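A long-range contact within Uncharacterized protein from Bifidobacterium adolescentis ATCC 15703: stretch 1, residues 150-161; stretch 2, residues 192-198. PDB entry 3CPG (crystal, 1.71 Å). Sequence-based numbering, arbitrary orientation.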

ATOM      1  N   ILE A 150     -17.111  -3.550   2.655  1.00  4.03           N
ATOM      2  CA  ILE A 150     -16.519  -3.248   1.357  1.00  3.51           C
ATOM      3  C   ILE A 150     -17.096  -4.211   0.324  1.00  5.01           C
ATOM      4  O   ILE A 150     -17.420  -3.818  -0.797  1.00  6.13           O
ATOM      5  CB  ILE A 150     -14.978  -3.376   1.416  1.00  4.83           C
ATOM      6  CG1 ILE A 150     -14.425  -2.308   2.368  1.00  5.62           C
ATOM      7  CG2 ILE A 150     -14.375  -3.242   0.018  1.00  4.73           C
ATOM      8  CD1 ILE A 150     -12.931  -2.405   2.629  1.00  5.68           C
ATOM      9  N   SER A 151     -17.247  -5.470   0.715  1.00  5.87           N
ATOM     10  CA  SER A 151     -17.797  -6.486  -0.176  1.00  7.22           C
ATOM     11  C   SER A 151     -19.199  -6.114  -0.672  1.00  7.81           C
ATOM     12  O   SER A 151     -19.480  -6.163  -1.870  1.00  7.89           O
ATOM     13  CB  SER A 151     -17.854  -7.837   0.544  1.00  7.91           C
ATOM     14  OG  SER A 151     -18.564  -8.795  -0.223  1.00 10.00           O
ATOM     15  N   ARG A 152     -20.075  -5.745   0.255  1.00  8.79           N
ATOM     16  CA  ARG A 152     -21.447  -5.385  -0.101  1.00  9.98           C
ATOM     17  C   ARG A 152     -21.479  -4.284  -1.154  1.00  9.06           C
ATOM     18  O   ARG A 152     -22.252  -4.340  -2.113  1.00  9.72           O
ATOM     19  CB  ARG A 152     -22.207  -4.903   1.134  1.00 12.23           C
ATOM     20  CG  ARG A 152     -22.264  -5.891   2.276  1.00 17.92           C
ATOM     21  CD  ARG A 152     -22.983  -5.256   3.455  1.00 20.63           C
ATOM     22  NE  ARG A 152     -24.386  -5.002   3.155  1.00 22.17           N
ATOM     23  CZ  ARG A 152     -25.343  -5.921   3.246  1.00 23.33           C
ATOM     24  NH1 ARG A 152     -25.045  -7.152   3.632  1.00 26.15           N
ATOM     25  NH2 ARG A 152     -26.595  -5.612   2.949  1.00 23.46           N
ATOM     26  N   ARG A 153     -20.631  -3.280  -0.964  1.00  7.06           N
ATOM     27  CA  ARG A 153     -20.563  -2.146  -1.873  1.00  6.84           C
ATOM     28  C   ARG A 153     -19.904  -2.470  -3.212  1.00  6.62           C
ATOM     29  O   ARG A 153     -20.317  -1.949  -4.250  1.00  6.63           O
ATOM     30  CB  ARG A 153     -19.862  -0.986  -1.158  1.00  7.20           C
ATOM     31  CG  ARG A 153     -20.716  -0.454  -0.001  1.00  8.22           C
ATOM     32  CD  ARG A 153     -19.962   0.447   0.967  1.00  7.61           C
ATOM     33  NE  ARG A 153     -20.866   1.033   1.958  1.00  7.84           N
ATOM     34  CZ  ARG A 153     -21.423   0.375   2.974  1.00  5.66           C
ATOM     35  NH1 ARG A 153     -21.174  -0.914   3.163  1.00  6.57           N
ATOM     36  NH2 ARG A 153     -22.239   1.013   3.804  1.00  6.62           N
ATOM     37  N   ALA A 154     -18.896  -3.335  -3.199  1.00  5.29           N
ATOM     38  CA  ALA A 154     -18.227  -3.715  -4.442  1.00  6.33           C
ATOM     39  C   ALA A 154     -19.189  -4.551  -5.289  1.00  7.52           C
ATOM     40  O   ALA A 154     -19.329  -4.333  -6.495  1.00  8.40           O
ATOM     41  CB  ALA A 154     -16.959  -4.508  -4.138  1.00  4.83           C
ATOM     42  N   VAL A 155     -19.864  -5.501  -4.650  1.00  8.29           N
ATOM     43  CA  VAL A 155     -20.812  -6.357  -5.357  1.00  9.88           C
ATOM     44  C   VAL A 155     -21.912  -5.512  -5.994  1.00  9.88           C
ATOM     45  O   VAL A 155     -22.254  -5.701  -7.159  1.00  9.89           O
ATOM     46  CB  VAL A 155     -21.454  -7.394  -4.403  1.00 10.10           C
ATOM     47  CG1 VAL A 155     -22.607  -8.116  -5.104  1.00 12.03           C
ATOM     48  CG2 VAL A 155     -20.404  -8.405  -3.959  1.00  9.73           C
ATOM     49  N   ALA A 156     -22.452  -4.572  -5.225  1.00  8.97           N
ATOM     50  CA  ALA A 156     -23.513  -3.703  -5.720  1.00  9.93           C
ATOM     51  C   ALA A 156     -23.032  -2.862  -6.899  1.00 10.47           C
ATOM     52  O   ALA A 156     -23.800  -2.571  -7.812  1.00 10.75           O
ATOM     53  CB  ALA A 156     -24.014  -2.793  -4.593  1.00  9.58           C
ATOM     54  N   ARG A 157     -21.756  -2.484  -6.878  1.00  9.55           N
ATOM     55  CA  ARG A 157     -21.184  -1.672  -7.946  1.00  9.04           C
ATOM     56  C   ARG A 157     -20.818  -2.523  -9.160  1.00  8.94           C
ATOM     57  O   ARG A 157     -20.589  -1.997 -10.247  1.00  9.92           O
ATOM     58  CB  ARG A 157     -19.943  -0.931  -7.439  1.00 10.44           C
ATOM     59  CG  ARG A 157     -19.419   0.129  -8.391  1.00 12.12           C
ATOM     60  CD  ARG A 157     -18.227   0.876  -7.802  1.00 13.64           C
ATOM     61  NE  ARG A 157     -17.716   1.889  -8.722  1.00 13.75           N
ATOM     62  CZ  ARG A 157     -18.362   3.006  -9.045  1.00 14.27           C
ATOM     63  NH1 ARG A 157     -19.550   3.273  -8.519  1.00 15.66           N
ATOM     64  NH2 ARG A 157     -17.824   3.848  -9.915  1.00 15.30           N
ATOM     65  N   GLY A 158     -20.761  -3.837  -8.961  1.00  8.53           N
ATOM     66  CA  GLY A 158     -20.431  -4.752 -10.041  1.00  9.21           C
ATOM     67  C   GLY A 158     -18.944  -4.897 -10.301  1.00  9.72           C
ATOM     68  O   GLY A 158     -18.534  -5.262 -11.404  1.00 10.37           O
ATOM     69  N   ILE A 159     -18.131  -4.629  -9.284  1.00  8.79           N
ATOM     70  CA  ILE A 159     -16.683  -4.721  -9.431  1.00  8.77           C
ATOM     71  C   ILE A 159     -16.031  -5.559  -8.336  1.00  8.42           C
ATOM     72  O   ILE A 159     -16.692  -6.033  -7.416  1.00  8.22           O
ATOM     73  CB  ILE A 159     -16.029  -3.326  -9.369  1.00  9.47           C
ATOM     74  CG1 ILE A 159     -16.247  -2.722  -7.975  1.00 11.35           C
ATOM     75  CG2 ILE A 159     -16.613  -2.426 -10.449  1.00 12.00           C
ATOM     76  CD1 ILE A 159     -15.438  -1.463  -7.698  1.00 13.77           C
ATOM     77  N   THR A 160     -14.719  -5.731  -8.461  1.00  7.59           N
ATOM     78  CA  THR A 160     -13.924  -6.451  -7.475  1.00  8.17           C
ATOM     79  C   THR A 160     -12.798  -5.502  -7.092  1.00  6.88           C
ATOM     80  O   THR A 160     -12.139  -4.936  -7.962  1.00  8.59           O
ATOM     81  CB  THR A 160     -13.285  -7.735  -8.047  1.00  9.29           C
ATOM     82  OG1 THR A 160     -14.310  -8.676  -8.387  1.00 10.62           O
ATOM     83  CG2 THR A 160     -12.352  -8.366  -7.010  1.00  8.91           C
ATOM     84  N   VAL A 161     -12.590  -5.306  -5.796  1.00  5.48           N
ATOM     85  CA  VAL A 161     -11.521  -4.427  -5.345  1.00  4.15           C
ATOM     86  C   VAL A 161     -10.502  -5.257  -4.576  1.00  6.02           C
ATOM     87  O   VAL A 161     -10.859  -6.208  -3.880  1.00  6.36           O
ATOM     88  CB  VAL A 161     -12.070  -3.282  -4.440  1.00  4.45           C
ATOM     89  CG1 VAL A 161     -12.679  -3.854  -3.161  1.00  7.34           C
ATOM     90  CG2 VAL A 161     -10.959  -2.289  -4.123  1.00  4.98           C
ATOM     91  N   THR A 192     -13.680 -15.629   1.401  1.00 14.14           N
ATOM     92  CA  THR A 192     -14.986 -16.131   0.981  1.00 15.21           C
ATOM     93  C   THR A 192     -15.928 -15.038   0.486  1.00 14.64           C
ATOM     94  O   THR A 192     -16.982 -15.331  -0.076  1.00 15.81           O
ATOM     95  CB  THR A 192     -15.703 -16.875   2.129  1.00 15.46           C
ATOM     96  OG1 THR A 192     -16.060 -15.943   3.159  1.00 18.07           O
ATOM     97  CG2 THR A 192     -14.801 -17.947   2.710  1.00 17.03           C
ATOM     98  N   LEU A 193     -15.549 -13.780   0.689  1.00 12.56           N
ATOM     99  CA  LEU A 193     -16.393 -12.663   0.274  1.00 11.12           C
ATOM    100  C   LEU A 193     -16.272 -12.315  -1.202  1.00 11.90           C
ATOM    101  O   LEU A 193     -15.171 -12.258  -1.746  1.00 12.30           O
ATOM    102  CB  LEU A 193     -16.063 -11.425   1.111  1.00 10.74           C
ATOM    103  CG  LEU A 193     -16.264 -11.571   2.622  1.00  9.72           C
ATOM    104  CD1 LEU A 193     -15.731 -10.339   3.338  1.00  9.63           C
ATOM    105  CD2 LEU A 193     -17.744 -11.770   2.922  1.00 11.51           C
ATOM    106  N   ASP A 194     -17.414 -12.085  -1.848  1.00 11.38           N
ATOM    107  CA  ASP A 194     -17.429 -11.711  -3.259  1.00 10.98           C
ATOM    108  C   ASP A 194     -17.073 -10.229  -3.373  1.00 10.71           C
ATOM    109  O   ASP A 194     -17.170  -9.486  -2.397  1.00 10.47           O
ATOM    110  CB  ASP A 194     -18.818 -11.932  -3.872  1.00 14.74           C
ATOM    111  CG  ASP A 194     -19.234 -13.390  -3.879  1.00 17.80           C
ATOM    112  OD1 ASP A 194     -18.420 -14.244  -4.285  1.00 20.33           O
ATOM    113  OD2 ASP A 194     -20.386 -13.679  -3.488  1.00 21.40           O
ATOM    114  N   GLY A 195     -16.657  -9.802  -4.559  1.00  9.45           N
ATOM    115  CA  GLY A 195     -16.320  -8.402  -4.751  1.00  9.11           C
ATOM    116  C   GLY A 195     -14.966  -7.969  -4.219  1.00 10.61           C
ATOM    117  O   GLY A 195     -14.576  -6.814  -4.392  1.00  8.78           O
ATOM    118  N   ILE A 196     -14.250  -8.871  -3.556  1.00 10.00           N
ATOM    119  CA  ILE A 196     -12.929  -8.529  -3.045  1.00 11.15           C
ATOM    120  C   ILE A 196     -11.903  -9.609  -3.346  1.00 10.62           C
ATOM    121  O   ILE A 196     -12.227 -10.796  -3.456  1.00 11.27           O
ATOM    122  CB  ILE A 196     -12.933  -8.257  -1.513  1.00 13.87           C
ATOM    123  CG1 ILE A 196     -13.492  -9.457  -0.757  1.00 16.20           C
ATOM    124  CG2 ILE A 196     -13.734  -6.997  -1.205  1.00 14.88           C
ATOM    125  CD1 ILE A 196     -13.543  -9.247   0.748  1.00 20.11           C
ATOM    126  N   GLU A 197     -10.658  -9.177  -3.507  1.00  8.63           N
ATOM    127  CA  GLU A 197      -9.560 -10.089  -3.776  1.00  8.11           C
ATOM    128  C   GLU A 197      -8.466  -9.858  -2.737  1.00  7.52           C
ATOM    129  O   GLU A 197      -7.835  -8.803  -2.712  1.00  7.38           O
ATOM    130  CB  GLU A 197      -8.991  -9.857  -5.178  1.00  8.55           C
ATOM    131  CG  GLU A 197      -7.892 -10.837  -5.557  1.00 11.91           C
ATOM    132  CD  GLU A 197      -7.344 -10.607  -6.953  1.00 14.80           C
ATOM    133  OE1 GLU A 197      -6.566  -9.649  -7.147  1.00 16.05           O
ATOM    134  OE2 GLU A 197      -7.698 -11.387  -7.862  1.00 18.04           O
ATOM    135  N   LEU A 198      -8.250 -10.844  -1.876  1.00  5.88           N
ATOM    136  CA  LEU A 198      -7.215 -10.737  -0.850  1.00  5.78           C
ATOM    137  C   LEU A 198      -5.860 -10.853  -1.545  1.00  6.89           C
ATOM    138  O   LEU A 198      -5.509 -11.917  -2.058  1.00  7.99           O
ATOM    139  CB  LEU A 198      -7.378 -11.861   0.170  1.00  6.08           C
ATOM    140  CG  LEU A 198      -6.323 -11.950   1.268  1.00  5.89           C
ATOM    141  CD1 LEU A 198      -6.314 -10.671   2.096  1.00  7.07           C
ATOM    142  CD2 LEU A 198      -6.618 -13.162   2.136  1.00  7.77           C
TER

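The contact joins the last turns of a helix and the loop and strand that follow it to a second loop and strand, through a short parallel β-bridge, one side-chain hydrogen bond and close packing around a glycine. About 402 Å² of surface is buried, both sides summed.

The bridge pairs Val161 with Ile196. Val161 N donates to Gly195 O at 2.9 Å, and Glu197 N donates to Val161 O at 3.0 Å. Val161 thus uses both its N and its O on the residues flanking Ile196, the usual pattern of parallel strands. CA-H...O contacts supplement these bonds. Thr160 CA lies 3.2 Å from Gly195 O, and Ile196 CA lies 3.2 Å from Val161 O. Gly195 O therefore receives both an N-H and a CA-H.

Val161 and Ile196 point to the same face of the sheet. There Val161 CG1 packs 3.8 Å from Ile196 CG2. The same methyl of Ile196 reaches the helix, 4.0 Å from Ile150 CG2. Branched apolar side chains suit this place, because Ile196 can touch both the neighbouring strand and the helix. Val161 and Ile150 are buried.

Ser151 makes the polar link from the helix. With chi1 in the t rotamer, its OG donates to Asp194 O at 2.7 Å. The acceptor is a main-chain carbonyl, so the Asp194 carboxylate is not needed for this bond. Ser151 is buried, and the bond satisfies its hydroxyl. Leu193 CB also lies 3.9 Å from Ser151 OG.

Gly195 has the largest area covered by the other stretch, 79 Å². Its phi is positive, and a CB would be jammed against the carbonyl O of the residue before. It would also sit 3.1 Å from both Ala154 CB and Val155 CG2. Glycine thus suits both the backbone and the packing. Ala154 points its small side chain toward the second stretch, with its CB 3.3 Å from Gly195 O. Val155 adds a more exposed contact, its CG2 3.9 Å from Asp194 CB.

At the exposed edge, Thr160 CG2 lies 4.1 Å from Glu197 CB. The end of the Glu197 side chain leads away.

The helix ends in a Schellman motif at Gly158. Ile159 N bonds to Ala154 O at 3.0 Å, and Gly158 N to Val155 O at 3.0 Å. Gly158 has positive phi, which suits glycine. It does not touch the second stretch, but it lies in the turn between the helix and the bridging strand.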